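BIFUNCTIONAL PROTEIN Proline utilization A (PutA) (Corynebacterium freiburgense, PDB 5UX5) catalyses the two-step oxidation of proline to glutamate, using an FAD-dependent proline dehydrogenase and an NAD-dependent aldehyde dehydrogenase carried on one chain. Local coordinates at residues Ala871-Gly876 with Gln1059-Thr1064; Ala697-Pro702 with Gly849-Leu854; His313-Ala318 with Asn468-Asp473. All coordinates share one frame; numbering follows the deposited sequence.

Contact 1. Residues Ala871-Gly876 with Gln1059-Thr1064; sequences AYINRG and QAVSTT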
ATOM      1  N   ALA A 871      -7.152  12.554   1.719  1.00 22.77           N
ATOM      2  CA  ALA A 871      -5.923  13.026   2.353  1.00 23.43           C
ATOM      3  C   ALA A 871      -5.150  11.863   3.001  1.00 22.96           C
ATOM      4  O   ALA A 871      -5.741  10.926   3.549  1.00 26.82           O
ATOM      5  CB  ALA A 871      -6.246  14.092   3.392  1.00 23.94           C
ATOM      6  N   TYR A 872      -3.826  11.902   2.887  1.00 32.07           N
ATOM      7  CA  TYR A 872      -2.941  10.874   3.431  1.00 30.61           C
ATOM      8  C   TYR A 872      -1.812  11.565   4.165  1.00 26.45           C
ATOM      9  O   TYR A 872      -1.356  12.635   3.755  1.00 25.95           O
ATOM     10  CB  TYR A 872      -2.353   9.949   2.352  1.00 22.80           C
ATOM     11  CG  TYR A 872      -3.386   9.215   1.536  1.00 25.27           C
ATOM     12  CD1 TYR A 872      -3.949   9.818   0.437  1.00 22.36           C
ATOM     13  CD2 TYR A 872      -3.793   7.913   1.854  1.00 27.88           C
ATOM     14  CE1 TYR A 872      -4.886   9.179  -0.318  1.00 22.34           C
ATOM     15  CE2 TYR A 872      -4.748   7.254   1.076  1.00 21.07           C
ATOM     16  CZ  TYR A 872      -5.292   7.919  -0.008  1.00 21.66           C
ATOM     17  OH  TYR A 872      -6.228   7.355  -0.847  1.00 30.96           O
ATOM     18  N   ILE A 873      -1.366  10.967   5.258  1.00 23.76           N
ATOM     19  CA  ILE A 873      -0.337  11.580   6.074  1.00 29.81           C
ATOM     20  C   ILE A 873       0.792  10.577   6.243  1.00 32.76           C
ATOM     21  O   ILE A 873       0.577   9.468   6.742  1.00 38.08           O
ATOM     22  CB  ILE A 873      -0.923  12.058   7.411  1.00 24.86           C
ATOM     23  CG1 ILE A 873      -1.833  13.255   7.098  1.00 25.24           C
ATOM     24  CG2 ILE A 873       0.164  12.428   8.386  1.00 25.66           C
ATOM     25  CD1 ILE A 873      -2.985  13.446   8.025  1.00 36.09           C
ATOM     26  N   ASN A 874       1.979  10.946   5.770  1.00 33.93           N
ATOM     27  CA  ASN A 874       3.165  10.090   5.870  1.00 34.76           C
ATOM     28  C   ASN A 874       2.931   8.701   5.265  1.00 30.33           C
ATOM     29  O   ASN A 874       3.325   7.684   5.827  1.00 31.96           O
ATOM     30  CB  ASN A 874       3.640   9.993   7.321  1.00 26.55           C
ATOM     31  CG  ASN A 874       4.077  11.321   7.873  1.00 33.53           C
ATOM     32  OD1 ASN A 874       4.673  12.131   7.160  1.00 46.82           O
ATOM     33  ND2 ASN A 874       3.813  11.552   9.144  1.00 26.65           N
ATOM     34  N   ARG A 875       2.302   8.661   4.097  1.00 25.99           N
ATOM     35  CA  ARG A 875       2.215   7.442   3.310  1.00 26.06           C
ATOM     36  C   ARG A 875       1.886   7.839   1.880  1.00 30.57           C
ATOM     37  O   ARG A 875       1.694   9.016   1.586  1.00 36.91           O
ATOM     38  CB  ARG A 875       1.176   6.496   3.885  1.00 22.41           C
ATOM     39  CG  ARG A 875      -0.119   7.203   4.205  1.00 27.11           C
ATOM     40  CD  ARG A 875      -1.258   6.242   4.070  1.00 21.58           C
ATOM     41  NE  ARG A 875      -1.482   5.919   2.672  1.00 25.32           N
ATOM     42  CZ  ARG A 875      -2.256   4.921   2.252  1.00 29.55           C
ATOM     43  NH1 ARG A 875      -2.872   4.138   3.130  1.00 27.28           N
ATOM     44  NH2 ARG A 875      -2.416   4.702   0.956  1.00 20.89           N
ATOM     45  N   GLY A 876       1.826   6.843   0.988  1.00 29.23           N
ATOM     46  CA  GLY A 876       1.452   7.100  -0.388  1.00 28.81           C
ATOM     47  C   GLY A 876       0.011   7.572  -0.515  1.00 35.87           C
ATOM     48  O   GLY A 876      -0.825   7.368   0.371  1.00 33.41           O
ATOM     49  N   GLN A1059     -14.990  13.095   3.199  1.00 25.66           N
ATOM     50  CA  GLN A1059     -13.526  13.080   3.169  1.00 21.87           C
ATOM     51  C   GLN A1059     -12.938  11.921   3.966  1.00 22.54           C
ATOM     52  O   GLN A1059     -13.336  11.675   5.108  1.00 23.21           O
ATOM     53  CB  GLN A1059     -12.944  14.391   3.715  1.00 22.69           C
ATOM     54  CG  GLN A1059     -11.426  14.433   3.782  1.00 23.60           C
ATOM     55  CD  GLN A1059     -10.902  15.706   4.388  1.00 28.37           C
ATOM     56  OE1 GLN A1059     -11.152  15.988   5.559  1.00 39.86           O
ATOM     57  NE2 GLN A1059     -10.136  16.469   3.609  1.00 25.57           N
ATOM     58  N   ALA A1060     -11.929  11.266   3.386  1.00 21.28           N
ATOM     59  CA  ALA A1060     -11.162  10.218   4.054  1.00 21.02           C
ATOM     60  C   ALA A1060      -9.779  10.738   4.414  1.00 26.02           C
ATOM     61  O   ALA A1060      -9.084  11.279   3.552  1.00 29.28           O
ATOM     62  CB  ALA A1060     -11.021   8.993   3.160  1.00 21.82           C
ATOM     63  N   VAL A1061      -9.384  10.593   5.685  1.00 32.29           N
ATOM     64  CA  VAL A1061      -8.060  11.015   6.151  1.00 29.41           C
ATOM     65  C   VAL A1061      -7.337   9.785   6.681  1.00 36.34           C
ATOM     66  O   VAL A1061      -7.709   9.238   7.730  1.00 39.49           O
ATOM     67  CB  VAL A1061      -8.124  12.099   7.227  1.00 22.94           C
ATOM     68  CG1 VAL A1061      -6.734  12.655   7.478  1.00 23.60           C
ATOM     69  CG2 VAL A1061      -9.093  13.204   6.830  1.00 38.39           C
ATOM     70  N   SER A1062      -6.270   9.386   5.988  1.00 32.25           N
ATOM     71  CA  SER A1062      -5.502   8.189   6.303  1.00 22.81           C
ATOM     72  C   SER A1062      -4.125   8.608   6.783  1.00 22.13           C
ATOM     73  O   SER A1062      -3.406   9.289   6.045  1.00 30.64           O
ATOM     74  CB  SER A1062      -5.395   7.287   5.081  1.00 21.02           C
ATOM     75  OG  SER A1062      -4.611   6.160   5.391  1.00 41.95           O
ATOM     76  N   THR A1063      -3.776   8.225   8.020  1.00 22.21           N
ATOM     77  CA  THR A1063      -2.532   8.630   8.694  1.00 28.79           C
ATOM     78  C   THR A1063      -1.759   7.419   9.223  1.00 36.99           C
ATOM     79  O   THR A1063      -2.292   6.624  10.012  1.00 39.94           O
ATOM     80  CB  THR A1063      -2.793   9.561   9.881  1.00 30.18           C
ATOM     81  OG1 THR A1063      -3.559  10.698   9.466  1.00 35.38           O
ATOM     82  CG2 THR A1063      -1.481   9.997  10.516  1.00 24.31           C
ATOM     83  N   THR A1064      -0.497   7.302   8.823  1.00 35.18           N
ATOM     84  CA  THR A1064       0.376   6.302   9.411  1.00 31.02           C
ATOM     85  C   THR A1064       0.487   6.575  10.903  1.00 34.44           C
ATOM     86  O   THR A1064       0.614   7.725  11.315  1.00 40.16           O
ATOM     87  CB  THR A1064       1.748   6.323   8.716  1.00 29.64           C
ATOM     88  OG1 THR A1064       1.538   6.088   7.325  1.00 31.69           O
ATOM     89  CG2 THR A1064       2.676   5.209   9.228  1.00 22.99           C
TER

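Contact 2. Residues Ala697-Pro702 with Gly849-Leu854; sequences AIIVTP and GGIHSL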
ATOM      1  N   ALA A 697      -0.768  16.349  -5.299  1.00 28.57           N
ATOM      2  CA  ALA A 697       0.545  16.720  -4.815  1.00 29.32           C
ATOM      3  C   ALA A 697       0.805  16.043  -3.485  1.00 35.03           C
ATOM      4  O   ALA A 697      -0.133  15.680  -2.764  1.00 32.96           O
ATOM      5  CB  ALA A 697       0.671  18.231  -4.649  1.00 34.25           C
ATOM      6  N   ILE A 698       2.092  15.851  -3.181  1.00 34.99           N
ATOM      7  CA  ILE A 698       2.547  15.469  -1.845  1.00 30.68           C
ATOM      8  C   ILE A 698       3.479  16.559  -1.351  1.00 36.97           C
ATOM      9  O   ILE A 698       4.491  16.857  -2.001  1.00 50.46           O
ATOM     10  CB  ILE A 698       3.241  14.097  -1.828  1.00 31.97           C
ATOM     11  CG1 ILE A 698       2.254  12.981  -2.120  1.00 32.33           C
ATOM     12  CG2 ILE A 698       4.031  13.841  -0.523  1.00 27.94           C
ATOM     13  CD1 ILE A 698       2.964  11.633  -2.139  1.00 43.26           C
ATOM     14  N   ILE A 699       3.147  17.146  -0.206  1.00 34.80           N
ATOM     15  CA  ILE A 699       4.006  18.141   0.435  1.00 37.41           C
ATOM     16  C   ILE A 699       5.022  17.444   1.344  1.00 33.95           C
ATOM     17  O   ILE A 699       4.667  16.563   2.143  1.00 32.79           O
ATOM     18  CB  ILE A 699       3.168  19.160   1.223  1.00 31.60           C
ATOM     19  CG1 ILE A 699       2.197  19.888   0.292  1.00 31.82           C
ATOM     20  CG2 ILE A 699       4.069  20.115   1.956  1.00 32.95           C
ATOM     21  CD1 ILE A 699       1.349  20.916   1.004  1.00 32.30           C
ATOM     22  N   VAL A 700       6.285  17.848   1.222  1.00 32.13           N
ATOM     23  CA  VAL A 700       7.395  17.334   2.006  1.00 32.25           C
ATOM     24  C   VAL A 700       8.056  18.523   2.684  1.00 39.84           C
ATOM     25  O   VAL A 700       8.642  19.380   2.013  1.00 43.32           O
ATOM     26  CB  VAL A 700       8.403  16.575   1.132  1.00 37.00           C
ATOM     27  CG1 VAL A 700       9.569  15.981   1.983  1.00 32.36           C
ATOM     28  CG2 VAL A 700       7.677  15.520   0.314  1.00 31.04           C
ATOM     29  N   THR A 701       7.996  18.559   3.997  1.00 38.00           N
ATOM     30  CA  THR A 701       8.579  19.614   4.809  1.00 44.19           C
ATOM     31  C   THR A 701       9.867  19.122   5.443  1.00 42.43           C
ATOM     32  O   THR A 701      10.061  17.916   5.600  1.00 40.48           O
ATOM     33  CB  THR A 701       7.593  20.044   5.904  1.00 41.16           C
ATOM     34  OG1 THR A 701       7.640  19.108   6.992  1.00 38.10           O
ATOM     35  CG2 THR A 701       6.183  20.122   5.352  1.00 34.25           C
ATOM     36  N   PRO A 702      10.742  20.022   5.896  1.00 42.23           N
ATOM     37  CA  PRO A 702      12.018  19.567   6.477  1.00 44.00           C
ATOM     38  C   PRO A 702      11.870  18.603   7.641  1.00 45.95           C
ATOM     39  O   PRO A 702      12.809  17.840   7.908  1.00 52.88           O
ATOM     40  CB  PRO A 702      12.687  20.873   6.928  1.00 39.32           C
ATOM     41  CG  PRO A 702      12.119  21.898   6.060  1.00 39.99           C
ATOM     42  CD  PRO A 702      10.679  21.491   5.829  1.00 47.58           C
ATOM     43  N   GLY A 849      -4.279  13.866  -2.064  1.00 26.15           N
ATOM     44  CA  GLY A 849      -3.213  14.745  -1.604  1.00 28.00           C
ATOM     45  C   GLY A 849      -2.589  14.230  -0.321  1.00 33.73           C
ATOM     46  O   GLY A 849      -3.263  13.577   0.485  1.00 29.24           O
ATOM     47  N   GLY A 850      -1.301  14.489  -0.122  1.00 25.94           N
ATOM     48  CA  GLY A 850      -0.617  13.977   1.041  1.00 25.78           C
ATOM     49  C   GLY A 850       0.396  14.974   1.558  1.00 35.86           C
ATOM     50  O   GLY A 850       0.843  15.883   0.848  1.00 32.28           O
ATOM     51  N   ILE A 851       0.769  14.771   2.818  1.00 38.29           N
ATOM     52  CA  ILE A 851       1.868  15.511   3.421  1.00 39.73           C
ATOM     53  C   ILE A 851       2.804  14.513   4.085  1.00 35.88           C
ATOM     54  O   ILE A 851       2.395  13.460   4.591  1.00 30.83           O
ATOM     55  CB  ILE A 851       1.390  16.572   4.438  1.00 38.87           C
ATOM     56  CG1 ILE A 851       2.553  17.415   4.935  1.00 36.50           C
ATOM     57  CG2 ILE A 851       0.772  15.904   5.652  1.00 39.46           C
ATOM     58  CD1 ILE A 851       2.137  18.548   5.856  1.00 40.05           C
ATOM     59  N   HIS A 852       4.078  14.831   4.043  1.00 36.74           N
ATOM     60  CA  HIS A 852       5.060  14.065   4.781  1.00 34.34           C
ATOM     61  C   HIS A 852       5.681  14.995   5.804  1.00 35.36           C
ATOM     62  O   HIS A 852       6.391  15.935   5.438  1.00 36.50           O
ATOM     63  CB  HIS A 852       6.098  13.468   3.842  1.00 28.63           C
ATOM     64  CG  HIS A 852       5.983  11.986   3.715  1.00 28.27           C
ATOM     65  ND1 HIS A 852       6.656  11.118   4.555  1.00 33.92           N
ATOM     66  CD2 HIS A 852       5.247  11.215   2.880  1.00 26.44           C
ATOM     67  CE1 HIS A 852       6.354   9.872   4.226  1.00 28.06           C
ATOM     68  NE2 HIS A 852       5.501   9.902   3.215  1.00 34.77           N
ATOM     69  N   SER A 853       5.411  14.730   7.078  1.00 35.21           N
ATOM     70  CA  SER A 853       5.988  15.524   8.152  1.00 35.45           C
ATOM     71  C   SER A 853       5.805  14.785   9.464  1.00 40.14           C
ATOM     72  O   SER A 853       4.732  14.240   9.725  1.00 39.51           O
ATOM     73  CB  SER A 853       5.346  16.901   8.235  1.00 35.27           C
ATOM     74  OG  SER A 853       5.788  17.550   9.410  1.00 46.93           O
ATOM     75  N   LEU A 854       6.860  14.726  10.272  1.00 43.20           N
ATOM     76  CA  LEU A 854       6.783  14.152  11.612  1.00 38.03           C
ATOM     77  C   LEU A 854       6.458  15.198  12.666  1.00 40.64           C
ATOM     78  O   LEU A 854       6.435  14.877  13.857  1.00 44.64           O
ATOM     79  CB  LEU A 854       8.096  13.439  11.950  1.00 31.54           C
ATOM     80  CG  LEU A 854       8.315  12.221  11.034  1.00 35.50           C
ATOM     81  CD1 LEU A 854       9.467  11.314  11.469  1.00 29.62           C
ATOM     82  CD2 LEU A 854       7.010  11.407  10.934  1.00 28.99           C
TER

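Contact 3. Residues His313-Ala318 with Asn468-Asp473; sequences HGWYPA and NASDSD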
ATOM      1  N   HIS A 313      -2.092  -5.819   4.986  1.00 27.98           N
ATOM      2  CA  HIS A 313      -2.505  -6.703   3.899  1.00 30.86           C
ATOM      3  C   HIS A 313      -3.541  -7.729   4.293  1.00 28.35           C
ATOM      4  O   HIS A 313      -3.984  -8.487   3.428  1.00 36.92           O
ATOM      5  CB  HIS A 313      -1.300  -7.458   3.331  1.00 36.12           C
ATOM      6  CG  HIS A 313      -0.378  -6.599   2.552  1.00 34.22           C
ATOM      7  ND1 HIS A 313       0.553  -5.777   3.148  1.00 37.79           N
ATOM      8  CD2 HIS A 313      -0.239  -6.431   1.216  1.00 30.79           C
ATOM      9  CE1 HIS A 313       1.214  -5.125   2.209  1.00 36.20           C
ATOM     10  NE2 HIS A 313       0.760  -5.515   1.028  1.00 29.89           N
ATOM     11  N   GLY A 314      -3.871  -7.831   5.569  1.00 20.34           N
ATOM     12  CA  GLY A 314      -4.747  -8.885   6.010  1.00 26.04           C
ATOM     13  C   GLY A 314      -4.085 -10.233   6.068  1.00 26.05           C
ATOM     14  O   GLY A 314      -4.723 -11.242   5.759  1.00 33.81           O
ATOM     15  N   TRP A 315      -2.820 -10.274   6.453  1.00 24.91           N
ATOM     16  CA  TRP A 315      -2.057 -11.504   6.548  1.00 26.03           C
ATOM     17  C   TRP A 315      -1.688 -11.745   7.996  1.00 28.88           C
ATOM     18  O   TRP A 315      -1.699 -10.816   8.807  1.00 33.95           O
ATOM     19  CB  TRP A 315      -0.769 -11.422   5.733  1.00 27.55           C
ATOM     20  CG  TRP A 315      -0.926 -11.259   4.274  1.00 27.80           C
ATOM     21  CD1 TRP A 315      -1.959 -11.703   3.505  1.00 27.75           C
ATOM     22  CD2 TRP A 315       0.006 -10.624   3.379  1.00 21.44           C
ATOM     23  NE1 TRP A 315      -1.724 -11.383   2.185  1.00 24.43           N
ATOM     24  CE2 TRP A 315      -0.522 -10.728   2.088  1.00 21.54           C
ATOM     25  CE3 TRP A 315       1.244  -9.997   3.550  1.00 21.40           C
ATOM     26  CZ2 TRP A 315       0.128 -10.194   0.976  1.00 30.63           C
ATOM     27  CZ3 TRP A 315       1.874  -9.465   2.451  1.00 21.47           C
ATOM     28  CH2 TRP A 315       1.322  -9.564   1.183  1.00 21.59           C
ATOM     29  N   TYR A 316      -1.309 -12.993   8.309  1.00 26.88           N
ATOM     30  CA  TYR A 316      -0.666 -13.233   9.589  1.00 22.62           C
ATOM     31  C   TYR A 316       0.745 -12.668   9.550  1.00 27.90           C
ATOM     32  O   TYR A 316       1.412 -12.680   8.504  1.00 22.37           O
ATOM     33  CB  TYR A 316      -0.581 -14.718   9.913  1.00 23.31           C
ATOM     34  CG  TYR A 316      -1.889 -15.367  10.180  1.00 23.68           C
ATOM     35  CD1 TYR A 316      -2.544 -15.171  11.378  1.00 23.98           C
ATOM     36  CD2 TYR A 316      -2.476 -16.181   9.229  1.00 23.94           C
ATOM     37  CE1 TYR A 316      -3.765 -15.780  11.633  1.00 27.07           C
ATOM     38  CE2 TYR A 316      -3.694 -16.782   9.453  1.00 24.38           C
ATOM     39  CZ  TYR A 316      -4.337 -16.575  10.662  1.00 28.30           C
ATOM     40  OH  TYR A 316      -5.544 -17.165  10.895  1.00 27.05           O
ATOM     41  N   PRO A 317       1.222 -12.167  10.673  1.00 32.11           N
ATOM     42  CA  PRO A 317       2.647 -11.849  10.780  1.00 28.64           C
ATOM     43  C   PRO A 317       3.476 -13.094  10.482  1.00 29.21           C
ATOM     44  O   PRO A 317       3.070 -14.219  10.768  1.00 32.86           O
ATOM     45  CB  PRO A 317       2.802 -11.389  12.231  1.00 30.49           C
ATOM     46  CG  PRO A 317       1.374 -11.147  12.724  1.00 22.78           C
ATOM     47  CD  PRO A 317       0.500 -12.032  11.944  1.00 22.77           C
ATOM     48  N   ALA A 318       4.592 -12.898   9.803  1.00 32.91           N
ATOM     49  CA  ALA A 318       5.495 -14.019   9.554  1.00 23.42           C
ATOM     50  C   ALA A 318       6.126 -14.590  10.831  1.00 32.00           C
ATOM     51  O   ALA A 318       6.355 -15.815  10.876  1.00 32.37           O
ATOM     52  CB  ALA A 318       6.557 -13.588   8.535  1.00 23.32           C
ATOM     53  N   ASN A 468     -11.817  -6.839   4.355  1.00 32.75           N
ATOM     54  CA  ASN A 468     -11.201  -6.624   3.046  1.00 22.38           C
ATOM     55  C   ASN A 468     -10.529  -7.891   2.552  1.00 23.85           C
ATOM     56  O   ASN A 468      -9.857  -8.582   3.320  1.00 33.23           O
ATOM     57  CB  ASN A 468     -10.190  -5.495   3.105  1.00 23.87           C
ATOM     58  CG  ASN A 468     -10.837  -4.176   3.371  1.00 32.86           C
ATOM     59  OD1 ASN A 468     -10.878  -3.695   4.516  1.00 42.34           O
ATOM     60  ND2 ASN A 468     -11.413  -3.592   2.316  1.00 24.31           N
ATOM     61  N   ALA A 469     -10.756  -8.221   1.282  1.00 20.94           N
ATOM     62  CA  ALA A 469     -10.087  -9.364   0.660  1.00 22.76           C
ATOM     63  C   ALA A 469      -8.571  -9.176   0.659  1.00 29.65           C
ATOM     64  O   ALA A 469      -8.068  -8.087   0.355  1.00 31.35           O
ATOM     65  CB  ALA A 469     -10.589  -9.536  -0.774  1.00 22.74           C
ATOM     66  N   SER A 470      -7.824 -10.238   0.990  1.00 28.86           N
ATOM     67  CA  SER A 470      -6.370 -10.080   1.106  1.00 30.87           C
ATOM     68  C   SER A 470      -5.683 -10.317  -0.232  1.00 30.60           C
ATOM     69  O   SER A 470      -6.080 -11.184  -1.014  1.00 29.79           O
ATOM     70  CB  SER A 470      -5.764 -11.020   2.154  1.00 35.50           C
ATOM     71  OG  SER A 470      -6.104 -12.366   1.915  1.00 48.25           O
ATOM     72  N   ASP A 471      -4.634  -9.540  -0.480  1.00 39.91           N
ATOM     73  CA  ASP A 471      -3.868  -9.623  -1.719  1.00 39.98           C
ATOM     74  C   ASP A 471      -3.049 -10.906  -1.791  1.00 35.08           C
ATOM     75  O   ASP A 471      -2.797 -11.586  -0.790  1.00 29.84           O
ATOM     76  CB  ASP A 471      -2.902  -8.447  -1.841  1.00 38.34           C
ATOM     77  CG  ASP A 471      -3.604  -7.144  -2.010  1.00 39.80           C
ATOM     78  OD1 ASP A 471      -4.799  -7.185  -2.320  1.00 37.61           O
ATOM     79  OD2 ASP A 471      -2.961  -6.083  -1.863  1.00 46.19           O
ATOM     80  N   SER A 472      -2.577 -11.189  -3.004  1.00 32.88           N
ATOM     81  CA  SER A 472      -1.673 -12.306  -3.220  1.00 30.45           C
ATOM     82  C   SER A 472      -0.333 -12.037  -2.530  1.00 28.26           C
ATOM     83  O   SER A 472       0.169 -10.919  -2.558  1.00 24.66           O
ATOM     84  CB  SER A 472      -1.505 -12.527  -4.722  1.00 35.69           C
ATOM     85  OG  SER A 472      -2.766 -12.754  -5.346  1.00 35.44           O
ATOM     86  N   ASP A 473       0.248 -13.071  -1.896  1.00 28.23           N
ATOM     87  CA  ASP A 473       1.475 -12.908  -1.121  1.00 29.93           C
ATOM     88  C   ASP A 473       2.680 -13.464  -1.893  1.00 37.95           C
ATOM     89  O   ASP A 473       2.902 -14.684  -1.894  1.00 39.03           O
ATOM     90  CB  ASP A 473       1.338 -13.611   0.235  1.00 33.41           C
ATOM     91  CG  ASP A 473       2.497 -13.306   1.189  1.00 39.74           C
ATOM     92  OD1 ASP A 473       3.514 -12.723   0.748  1.00 36.36           O
ATOM     93  OD2 ASP A 473       2.389 -13.648   2.395  1.00 41.74           O
TER

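Contact 1. Residues Ala871-Gly876 with Gln1059-Thr1064
Ile873 and Thr1063 stand side by side on one face of a parallel strand pair, where strand 870-873 of the aldehyde dehydrogenase part meets strand 1056-1064 from the C-terminal region. Ile873 CG2 is 3.6 Å from Thr1063 CG2, and the Ile873 and Val1061 side chains cross obliquely, Ile873 CD1 meeting Val1061 CG1 at 3.9 Å. These beta-branched residues suit extended backbone, and Trp862 of helix 856-865 packs on Ile873 and Ala871. On the opposite face Tyr872 CD2 lies 3.7 Å from Ser1062 CB and over one face of the Arg875 guanidinium. Arg875 bends at chi3 (-71°), so that NE and NH2 grip Gly876 O side-on, while NH1 forms a salt bridge with Glu965. Ser1062 OG is hydrogen-bonded to Asn967. The backbone ladder includes Ser1062 N to Ala871 O (2.9 Å). Where the first strand ends, Asn874 takes up positive phi (55°), a conformation asparagine tolerates well, and Thr1064 OG1 donates to Asn874 O at 2.8 Å, from above the carbonyl plane. One face is thus mainly apolar apart from the Thr1063 hydroxyl, the other joins the Tyr872 ring to polar Arg875 and Ser1062, and Thr1064 OG1 extends the bonding past the last backbone rung.

Contact 2. Residues Ala697-Pro702 with Gly849-Leu854
The imidazole of His852 is the one aromatic ring here, and across the strand pair it is met at its edge: Ile698 CG2 lies near the ring plane, 4.5 Å from His852 CD2. Leu708 and Ala709 of helix 706-718 also touch the His852 side chain, and His852 NE2 is hydrogen-bonded to Asp712 of the same helix, which gives the buried polar tip a partner; the nearby carboxylate would probably favour a proton on that nitrogen. Ile698 and Val700 share this face with His852. Gly850, opposite Ile698, has no side chain, so the isoleucine lies beside bare backbone.

On the other face Ile699 and Ile851 are paired, with Ile699 CB 4.1 Å from Ile851 CG1. Ile851 CG1 is anti to its backbone N (chi1 -174°), whereas Ile699 CG1 stands beside its own (chi1 -60°), and the branched shapes fill the apolar layer between sheet and helix. A parallel ladder runs from Gly850 N to Ala697 O (3.1 Å), through Ile699 N to Gly850 O (2.8 Å) and His852 N to Ile699 O (2.6 Å), the last nearly along the C=O axis. A weak bond of 3.4 Å from Thr701 N to His852 O follows. Beyond it, the Thr701 and Ser853 hydroxyls both bond to Glu858 OE1.

The pair belongs to the parallel strands of the aldehyde dehydrogenase part, with helices on both faces: strand 696-700 is flanked by strands 845-852 and 728-734, helix 706-718 packs on the His852 face, and helix 833-841 on the Ile699 and Ile851 face.

Contact 3. Residues His313-Ala318 with Asn468-Asp473
Trp315 carries this meeting of two loops, its indole held between Asp473 on one face and its near neighbour His313 on the other. The Asp473 carboxylate is stacked on the indole, the two planes only 6° apart, and Asp473 OD2 lies 3.9 Å above the ring plane. The Asp473 methylene makes a CH-pi contact, Asp473 CB lying 4.1 Å from the centroid of the Trp315 six-membered ring. Asp473 CG is anti to its backbone N, which lays the carboxylate along the ring. Such a charge over an electron-rich face should be eased by Arg460, which forms a salt bridge with Asp473 OD2 and also touches Trp315; Asp473 OD1 is bonded to Ala475 N.

The indole edge does the polar work. Trp315 NE1 donates to Asp471 O at 3.2 Å with an N-H...O angle of 151°, the oxygen lying in the ring plane, and Ser472 O sits near that plane too, 3.6 Å from Trp315 CZ2. Tryptophan suits the place because it offers two broad faces and an in-plane donor at once.

His313 supplies its CB over the second indole face, while Trp315 CZ3 lies above a face of the imidazole. His313 ND1 is hydrogen-bonded to Asp309 O within helix 303-313, and His313 CD2 is 4.1 Å from Asp471 OD2, ring and carboxylate almost perpendicular. Gly314, with positive phi (75°), lets the chain leave the helix, and Ser470 CB packs 3.3 Å from His313 O.

Loop 313-318 runs from helix 303-313 toward helix 323-337 in the proline dehydrogenase part. Segment 468-473 leads into helix 477-484 and, through Asp471 to Ser558, Ser472 to Asp554 and Ala469 to Asp562, is bound to helix 550-574 of the aldehyde dehydrogenase part, so it touches both enzymes.

Along the chain the contacts come in series: contact 3 closes first, then contact 2, then contact 1. Contacts 1 and 2 have centres about 10 Å apart and are joined directly, because strands 845-852 and 870-873 are neighbours; Asn874 reaches Ser853 N through OD1 and Ile851 O through its backbone N. The strand order 696-700, 845-852, 870-873, 1056-1064 thus probably ties the C-terminal region to the aldehyde dehydrogenase strands. Contact 3 lies apart, its centre about 20 Å from that of contact 1 and 28 Å from that of contact 2, where loop 313-318 meets loop 468-473, consistent with a junction between the two catalytic parts.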